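Local atomic coordinates of CAMK/CAMK2 protein kinase (Salpingoeca rosetta, PDB entry 5IG1), a protein that probably phosphorylates serine and threonine residues of proteins with ATP as a calcium/calmodulin-dependent kinase of the CaMKII family, represented here by its kinase domain. Residues I210-W219 against A289-R300. Numbering follows the deposited sequence.
Sequences ILLVGYPPFW and ATLEELKKFNAR
The end of helix 198-213 in the kinase C-lobe and the loop after it receive helix 288-302, with Phe297 packing between Ile210 and Pro216. Phe297 CG lies anti to the backbone N (chi1 176°), which carries the ring across to the other segment. Ile210 CG2 sits over one face of this ring, 4.2 Å from its centroid, while Ile210 CD1 reaches Phe297 CZ at 3.7 Å; on the CD1-CE1 side the ring meets Pro216 CD. Cutting Phe297 back to an alanine here is likely to open a gap between Ile210 and Pro216, the Ile210 methyls losing the ring they pack on. Helix 288-302 probably corresponds to the start of the CaMKII regulatory segment, which docks on the C-lobe in autoinhibited relatives. The two backbones come nearest, CA to CA, at Gly214 and Leu294 (4.0 Å); Gly214, with positive phi, is the first residue beyond helix 198-213. Thr290 OG1 points at Leu212 O, modelled too close for the bond length to be trusted, and also hydrogen-bonds to Arg287 NH1. Farther along, Arg300 makes a cation-pi contact with Trp219, its CZ 4.7 Å from the six-membered ring centroid and the two planes 71° apart, although both side chains are poorly ordered.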
loop_
_atom_site.group_PDB
_atom_site.type_symbol
_atom_site.label_atom_id
_atom_site.label_comp_id
_atom_site.label_asym_id
_atom_site.label_seq_id
_atom_site.Cartn_x
_atom_site.Cartn_y
_atom_site.Cartn_z
ATOM N N ILE A 210 -10.624 -8.121 -0.611
ATOM C CA ILE A 210 -9.988 -8.968 0.393
ATOM C C ILE A 210 -10.492 -8.595 1.781
ATOM O O ILE A 210 -10.964 -9.450 2.542
ATOM C CB ILE A 210 -8.457 -8.863 0.293
ATOM C CG1 ILE A 210 -8.018 -9.130 -1.145
ATOM C CG2 ILE A 210 -7.809 -9.868 1.219
ATOM C CD1 ILE A 210 -6.568 -8.791 -1.415
ATOM N N LEU A 211 -10.461 -7.296 2.095
ATOM C CA LEU A 211 -10.914 -6.795 3.386
ATOM C C LEU A 211 -12.292 -7.316 3.757
ATOM O O LEU A 211 -12.599 -7.424 4.946
ATOM C CB LEU A 211 -10.929 -5.259 3.376
ATOM C CG LEU A 211 -9.590 -4.524 3.486
ATOM C CD1 LEU A 211 -9.781 -3.009 3.505
ATOM C CD2 LEU A 211 -8.870 -4.972 4.739
ATOM N N LEU A 212 -13.125 -7.658 2.774
ATOM C CA LEU A 212 -14.465 -8.126 3.085
ATOM C C LEU A 212 -14.546 -9.639 3.239
ATOM O O LEU A 212 -15.296 -10.113 4.103
ATOM C CB LEU A 212 -15.441 -7.667 2.001
ATOM C CG LEU A 212 -15.514 -6.145 1.863
ATOM C CD1 LEU A 212 -16.608 -5.717 0.910
ATOM C CD2 LEU A 212 -15.710 -5.513 3.233
ATOM N N VAL A 213 -13.791 -10.409 2.454
ATOM C CA VAL A 213 -13.970 -11.860 2.436
ATOM C C VAL A 213 -12.695 -12.638 2.697
ATOM O O VAL A 213 -12.782 -13.852 2.966
ATOM C CB VAL A 213 -14.612 -12.344 1.108
ATOM C CG1 VAL A 213 -16.078 -11.891 1.000
ATOM C CG2 VAL A 213 -13.795 -11.876 -0.101
ATOM N N GLY A 214 -11.500 -12.055 2.598
ATOM C CA GLY A 214 -10.303 -12.770 2.963
ATOM C C GLY A 214 -9.584 -13.463 1.833
ATOM O O GLY A 214 -8.580 -14.130 2.093
ATOM N N TYR A 215 -10.054 -13.331 0.596
ATOM C CA TYR A 215 -9.400 -13.926 -0.561
ATOM C C TYR A 215 -9.477 -12.933 -1.711
ATOM O O TYR A 215 -10.384 -12.095 -1.738
ATOM C CB TYR A 215 -10.043 -15.259 -0.968
ATOM C CG TYR A 215 -11.519 -15.179 -1.269
ATOM C CD1 TYR A 215 -11.969 -14.885 -2.547
ATOM C CD2 TYR A 215 -12.463 -15.435 -0.288
ATOM C CE1 TYR A 215 -13.316 -14.826 -2.835
ATOM C CE2 TYR A 215 -13.816 -15.378 -0.570
ATOM C CZ TYR A 215 -14.234 -15.073 -1.844
ATOM O OH TYR A 215 -15.575 -15.017 -2.123
ATOM N N PRO A 216 -8.531 -12.980 -2.646
ATOM C CA PRO A 216 -8.491 -11.977 -3.714
ATOM C C PRO A 216 -9.503 -12.299 -4.797
ATOM O O PRO A 216 -9.886 -13.465 -4.973
ATOM C CB PRO A 216 -7.056 -12.090 -4.241
ATOM C CG PRO A 216 -6.696 -13.518 -3.985
ATOM C CD PRO A 216 -7.393 -13.915 -2.723
ATOM N N PRO A 217 -9.968 -11.293 -5.544
ATOM C CA PRO A 217 -10.886 -11.586 -6.653
ATOM C C PRO A 217 -10.197 -12.227 -7.839
ATOM O O PRO A 217 -10.824 -13.021 -8.549
ATOM C CB PRO A 217 -11.455 -10.207 -7.010
ATOM C CG PRO A 217 -10.365 -9.262 -6.642
ATOM C CD PRO A 217 -9.697 -9.851 -5.415
ATOM N N PHE A 218 -8.931 -11.910 -8.075
ATOM C CA PHE A 218 -8.155 -12.498 -9.160
ATOM C C PHE A 218 -7.051 -13.327 -8.518
ATOM O O PHE A 218 -6.078 -12.782 -7.987
ATOM C CB PHE A 218 -7.593 -11.420 -10.084
ATOM C CG PHE A 218 -8.560 -10.311 -10.383
ATOM C CD1 PHE A 218 -9.615 -10.506 -11.256
ATOM C CD2 PHE A 218 -8.408 -9.071 -9.793
ATOM C CE1 PHE A 218 -10.507 -9.485 -11.528
ATOM C CE2 PHE A 218 -9.291 -8.044 -10.065
ATOM C CZ PHE A 218 -10.340 -8.251 -10.935
ATOM N N TRP A 219 -7.210 -14.645 -8.546
ATOM C CA TRP A 219 -6.205 -15.556 -8.016
ATOM C C TRP A 219 -5.925 -16.622 -9.058
ATOM O O TRP A 219 -6.820 -17.396 -9.414
ATOM C CB TRP A 219 -6.657 -16.197 -6.700
ATOM C CG TRP A 219 -5.760 -17.319 -6.266
ATOM C CD1 TRP A 219 -5.954 -18.653 -6.488
ATOM C CD2 TRP A 219 -4.519 -17.206 -5.554
ATOM N NE1 TRP A 219 -4.916 -19.378 -5.954
ATOM C CE2 TRP A 219 -4.022 -18.514 -5.375
ATOM C CE3 TRP A 219 -3.783 -16.129 -5.046
ATOM C CZ2 TRP A 219 -2.824 -18.773 -4.710
ATOM C CZ3 TRP A 219 -2.594 -16.389 -4.387
ATOM C CH2 TRP A 219 -2.126 -17.701 -4.224
ATOM N N ALA A 289 -15.589 -15.685 9.012
ATOM C CA ALA A 289 -15.119 -16.350 7.802
ATOM C C ALA A 289 -14.062 -15.512 7.096
ATOM O O ALA A 289 -13.060 -16.046 6.604
ATOM C CB ALA A 289 -16.294 -16.628 6.868
ATOM N N THR A 290 -14.265 -14.194 7.046
ATOM C CA THR A 290 -13.269 -13.323 6.433
ATOM C C THR A 290 -11.940 -13.417 7.167
ATOM O O THR A 290 -10.869 -13.353 6.549
ATOM C CB THR A 290 -13.770 -11.882 6.417
ATOM O OG1 THR A 290 -14.985 -11.808 5.660
ATOM C CG2 THR A 290 -12.727 -10.967 5.781
ATOM N N LEU A 291 -11.991 -13.583 8.490
ATOM C CA LEU A 291 -10.771 -13.678 9.282
ATOM C C LEU A 291 -10.035 -14.989 9.015
ATOM O O LEU A 291 -8.808 -15.001 8.858
ATOM C CB LEU A 291 -11.110 -13.524 10.770
ATOM C CG LEU A 291 -10.964 -12.115 11.363
ATOM C CD1 LEU A 291 -11.381 -11.058 10.359
ATOM C CD2 LEU A 291 -11.762 -11.960 12.655
ATOM N N GLU A 292 -10.763 -16.108 8.965
ATOM C CA GLU A 292 -10.114 -17.395 8.713
ATOM C C GLU A 292 -9.543 -17.452 7.300
ATOM O O GLU A 292 -8.372 -17.814 7.093
ATOM C CB GLU A 292 -11.111 -18.532 8.933
ATOM C CG GLU A 292 -11.805 -18.515 10.283
ATOM C CD GLU A 292 -10.950 -19.097 11.394
ATOM O OE1 GLU A 292 -9.761 -19.396 11.144
ATOM O OE2 GLU A 292 -11.474 -19.264 12.518
ATOM N N GLU A 293 -10.365 -17.096 6.312
ATOM C CA GLU A 293 -9.889 -17.016 4.939
ATOM C C GLU A 293 -8.711 -16.066 4.824
ATOM O O GLU A 293 -7.808 -16.288 4.009
ATOM C CB GLU A 293 -11.028 -16.567 4.021
ATOM C CG GLU A 293 -10.794 -16.868 2.560
ATOM C CD GLU A 293 -10.472 -18.324 2.321
ATOM O OE1 GLU A 293 -9.332 -18.621 1.909
ATOM O OE2 GLU A 293 -11.358 -19.172 2.559
ATOM N N LEU A 294 -8.700 -15.012 5.640
ATOM C CA LEU A 294 -7.614 -14.044 5.588
ATOM C C LEU A 294 -6.336 -14.612 6.192
ATOM O O LEU A 294 -5.241 -14.274 5.736
ATOM C CB LEU A 294 -8.040 -12.757 6.295
ATOM C CG LEU A 294 -7.227 -11.488 6.030
ATOM C CD1 LEU A 294 -7.024 -11.276 4.552
ATOM C CD2 LEU A 294 -7.937 -10.281 6.641
ATOM N N LYS A 295 -6.451 -15.469 7.211
ATOM C CA LYS A 295 -5.287 -16.213 7.689
ATOM C C LYS A 295 -4.726 -17.099 6.585
ATOM O O LYS A 295 -3.504 -17.177 6.390
ATOM C CB LYS A 295 -5.654 -17.055 8.916
ATOM C CG LYS A 295 -6.137 -16.237 10.106
ATOM C CD LYS A 295 -6.862 -17.094 11.148
ATOM C CE LYS A 295 -7.444 -16.222 12.263
ATOM N NZ LYS A 295 -8.413 -16.937 13.138
ATOM N N LYS A 296 -5.612 -17.781 5.848
ATOM C CA LYS A 296 -5.141 -18.594 4.729
ATOM C C LYS A 296 -4.465 -17.729 3.671
ATOM O O LYS A 296 -3.453 -18.130 3.083
ATOM C CB LYS A 296 -6.302 -19.387 4.124
ATOM C CG LYS A 296 -7.000 -20.327 5.105
ATOM C CD LYS A 296 -7.434 -21.628 4.437
ATOM C CE LYS A 296 -8.610 -21.429 3.490
ATOM N NZ LYS A 296 -9.870 -21.117 4.227
ATOM N N PHE A 297 -5.004 -16.528 3.434
ATOM C CA PHE A 297 -4.450 -15.612 2.436
ATOM C C PHE A 297 -3.069 -15.116 2.846
ATOM O O PHE A 297 -2.106 -15.195 2.070
ATOM C CB PHE A 297 -5.421 -14.441 2.255
ATOM C CG PHE A 297 -4.937 -13.360 1.324
ATOM C CD1 PHE A 297 -4.932 -13.554 -0.046
ATOM C CD2 PHE A 297 -4.532 -12.129 1.821
ATOM C CE1 PHE A 297 -4.508 -12.554 -0.903
ATOM C CE2 PHE A 297 -4.108 -11.126 0.971
ATOM C CZ PHE A 297 -4.097 -11.337 -0.394
ATOM N N ASN A 298 -2.963 -14.576 4.064
ATOM C CA ASN A 298 -1.674 -14.146 4.591
ATOM C C ASN A 298 -0.656 -15.271 4.520
ATOM O O ASN A 298 0.510 -15.041 4.179
ATOM C CB ASN A 298 -1.818 -13.663 6.039
ATOM C CG ASN A 298 -2.591 -12.356 6.160
ATOM O OD1 ASN A 298 -2.656 -11.558 5.216
ATOM N ND2 ASN A 298 -3.172 -12.125 7.337
ATOM N N ALA A 299 -1.080 -16.499 4.832
ATOM C CA ALA A 299 -0.168 -17.630 4.706
ATOM C C ALA A 299 0.246 -17.843 3.256
ATOM O O ALA A 299 1.421 -18.100 2.970
ATOM C CB ALA A 299 -0.811 -18.895 5.273
ATOM N N ARG A 300 -0.698 -17.706 2.324
ATOM C CA ARG A 300 -0.410 -18.031 0.933
ATOM C C ARG A 300 0.557 -17.042 0.293
ATOM O O ARG A 300 1.413 -17.451 -0.494
ATOM C CB ARG A 300 -1.709 -18.105 0.129
ATOM C CG ARG A 300 -2.253 -19.510 0.030
ATOM C CD ARG A 300 -3.439 -19.608 -0.928
ATOM N NE ARG A 300 -4.685 -19.132 -0.333
ATOM C CZ ARG A 300 -5.259 -17.971 -0.629
ATOM N NH1 ARG A 300 -4.715 -17.171 -1.534
ATOM N NH2 ARG A 300 -6.385 -17.612 -0.029
#